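Local coordinates for D-methionine transport system permease protein MetI (Escherichia coli, PDB 3TUI) that forms the membrane-spanning part of an ABC importer for methionine and probably carries the substrate across the inner membrane, at residues 32-37 against 103-108. Sequence-based numbering, arbitrary orientation.
Sequences LPVGVL and FIARMV
Gly35 and Ala105 bring two helices of the permease close together. Their CA atoms are 3.9 Å apart, and the axes of 32-37 and 103-108 approach to 7.3 Å. The two run in broadly the same direction and cross at -39°. This is a small-residue helix contact, built on apolar packing.

The tight part lies around Gly35. Gly35 CA sits 3.4 Å from Ala105 O and also faces Val108 CB. A side chain at Gly35 would point into the other helix, and a CB there would clash with both of those atoms. Ala105 puts its methyl against the backbone N of Gly35 and beside Val34. Val34 CG1, anti to its own backbone N, reaches Ala105 CB at 3.5 Å.

Val108, about one turn on from Ala105, is buried and points toward 32-37. Val108 CG1 lies 3.7 Å from Leu32 CD1, and CG2 touches the same methyl. Leu32 starts away from the partner helix, but CG lies anti to the backbone N (chi1 -178°) and CD1 returns to meet the valine. The two side chains cross at about a right angle. An alanine in place of Val108 would remove both methyls and would probably loosen the packing against Leu32 and beside the backbone N of Val36, though its CB would still face Gly35.

The other side of 32-37 is looser. Val36 points away and lends mainly its backbone N, near Val108 CG1. Pro33 is exposed and points away, and Leu37, also exposed, does not touch 103-108.

The contact joins helix 3-40 to helix 89-112 within the transmembrane domain. Ile104, Met107 and Val108 also touch helix 130-163, while Phe103 and Arg106 touch helix 50-64. Helix 89-112 is thus packed among three other helices of the same subunit.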
loop_
_atom_site.group_PDB
_atom_site.type_symbol
_atom_site.label_atom_id
_atom_site.label_comp_id
_atom_site.label_asym_id
_atom_site.label_seq_id
_atom_site.Cartn_x
_atom_site.Cartn_y
_atom_site.Cartn_z
ATOM N N LEU A 32 20.066 -4.360 22.820
ATOM C CA LEU A 32 18.609 -4.248 22.901
ATOM C C LEU A 32 18.134 -2.877 23.385
ATOM O O LEU A 32 17.354 -2.212 22.697
ATOM C CB LEU A 32 18.008 -5.372 23.753
ATOM C CG LEU A 32 16.483 -5.274 23.800
ATOM C CD1 LEU A 32 15.890 -5.562 22.423
ATOM C CD2 LEU A 32 15.856 -6.145 24.885
ATOM N N PRO A 33 18.584 -2.457 24.574
ATOM C CA PRO A 33 18.376 -1.085 25.040
ATOM C C PRO A 33 19.035 -0.068 24.128
ATOM O O PRO A 33 18.526 1.042 23.979
ATOM C CB PRO A 33 19.061 -1.072 26.405
ATOM C CG PRO A 33 19.006 -2.471 26.846
ATOM C CD PRO A 33 19.207 -3.285 25.615
ATOM N N VAL A 34 20.165 -0.425 23.534
ATOM C CA VAL A 34 20.800 0.511 22.622
ATOM C C VAL A 34 19.884 0.715 21.419
ATOM O O VAL A 34 19.605 1.852 21.008
ATOM C CB VAL A 34 22.209 0.059 22.179
ATOM C CG1 VAL A 34 22.752 1.003 21.119
ATOM C CG2 VAL A 34 23.138 0.005 23.355
ATOM N N GLY A 35 19.405 -0.404 20.871
ATOM C CA GLY A 35 18.517 -0.387 19.718
ATOM C C GLY A 35 17.277 0.437 19.977
ATOM O O GLY A 35 16.985 1.375 19.243
ATOM N N VAL A 36 16.569 0.085 21.044
ATOM C CA VAL A 36 15.390 0.821 21.481
ATOM C C VAL A 36 15.639 2.316 21.540
ATOM O O VAL A 36 14.833 3.116 21.066
ATOM C CB VAL A 36 14.906 0.339 22.860
ATOM C CG1 VAL A 36 13.950 1.349 23.455
ATOM C CG2 VAL A 36 14.255 -1.024 22.748
ATOM N N LEU A 37 16.767 2.688 22.122
ATOM C CA LEU A 37 17.018 4.093 22.361
ATOM C C LEU A 37 17.594 4.745 21.095
ATOM O O LEU A 37 17.721 5.965 21.030
ATOM C CB LEU A 37 17.900 4.294 23.609
ATOM C CG LEU A 37 17.321 3.786 24.956
ATOM C CD1 LEU A 37 18.385 3.759 26.062
ATOM C CD2 LEU A 37 16.109 4.573 25.456
ATOM N N PHE A 103 25.832 -5.186 15.828
ATOM C CA PHE A 103 24.866 -5.996 15.070
ATOM C C PHE A 103 23.512 -5.958 15.694
ATOM O O PHE A 103 22.510 -5.719 15.017
ATOM C CB PHE A 103 25.267 -7.470 14.996
ATOM C CG PHE A 103 26.478 -7.706 14.204
ATOM C CD1 PHE A 103 26.387 -7.817 12.816
ATOM C CD2 PHE A 103 27.716 -7.784 14.815
ATOM C CE1 PHE A 103 27.516 -8.021 12.029
ATOM C CE2 PHE A 103 28.866 -7.986 14.050
ATOM C CZ PHE A 103 28.764 -8.106 12.643
ATOM N N ILE A 104 23.473 -6.231 16.989
ATOM C CA ILE A 104 22.196 -6.413 17.635
ATOM C C ILE A 104 21.417 -5.083 17.655
ATOM O O ILE A 104 20.276 -5.031 17.165
ATOM C CB ILE A 104 22.387 -6.957 19.044
ATOM C CG1 ILE A 104 22.825 -8.425 18.948
ATOM C CG2 ILE A 104 21.103 -6.772 19.855
ATOM C CD1 ILE A 104 23.371 -9.016 20.220
ATOM N N ALA A 105 22.021 -4.007 18.166
ATOM C CA ALA A 105 21.289 -2.745 18.276
ATOM C C ALA A 105 20.746 -2.268 16.931
ATOM O O ALA A 105 19.568 -1.901 16.825
ATOM C CB ALA A 105 22.127 -1.670 18.924
ATOM N N ARG A 106 21.592 -2.264 15.905
ATOM C CA ARG A 106 21.115 -1.918 14.580
ATOM C C ARG A 106 19.913 -2.753 14.165
ATOM O O ARG A 106 18.930 -2.212 13.638
ATOM C CB ARG A 106 22.218 -2.051 13.537
ATOM C CG ARG A 106 21.827 -1.437 12.218
ATOM C CD ARG A 106 21.151 -0.067 12.416
ATOM N NE ARG A 106 21.995 0.912 13.110
ATOM C CZ ARG A 106 22.642 1.897 12.493
ATOM N NH1 ARG A 106 22.532 2.028 11.180
ATOM N NH2 ARG A 106 23.387 2.750 13.182
ATOM N N MET A 107 19.979 -4.067 14.395
ATOM C CA MET A 107 18.846 -4.927 14.054
ATOM C C MET A 107 17.602 -4.605 14.823
ATOM O O MET A 107 16.520 -4.493 14.241
ATOM C CB MET A 107 19.161 -6.402 14.207
ATOM C CG MET A 107 20.039 -6.928 13.117
ATOM S SD MET A 107 20.381 -8.639 13.500
ATOM C CE MET A 107 21.450 -9.035 12.108
ATOM N N VAL A 108 17.759 -4.436 16.128
ATOM C CA VAL A 108 16.612 -4.140 16.981
ATOM C C VAL A 108 15.828 -2.909 16.495
ATOM O O VAL A 108 14.607 -2.959 16.344
ATOM C CB VAL A 108 17.046 -3.963 18.436
ATOM C CG1 VAL A 108 15.836 -3.585 19.280
ATOM C CG2 VAL A 108 17.688 -5.262 18.964
#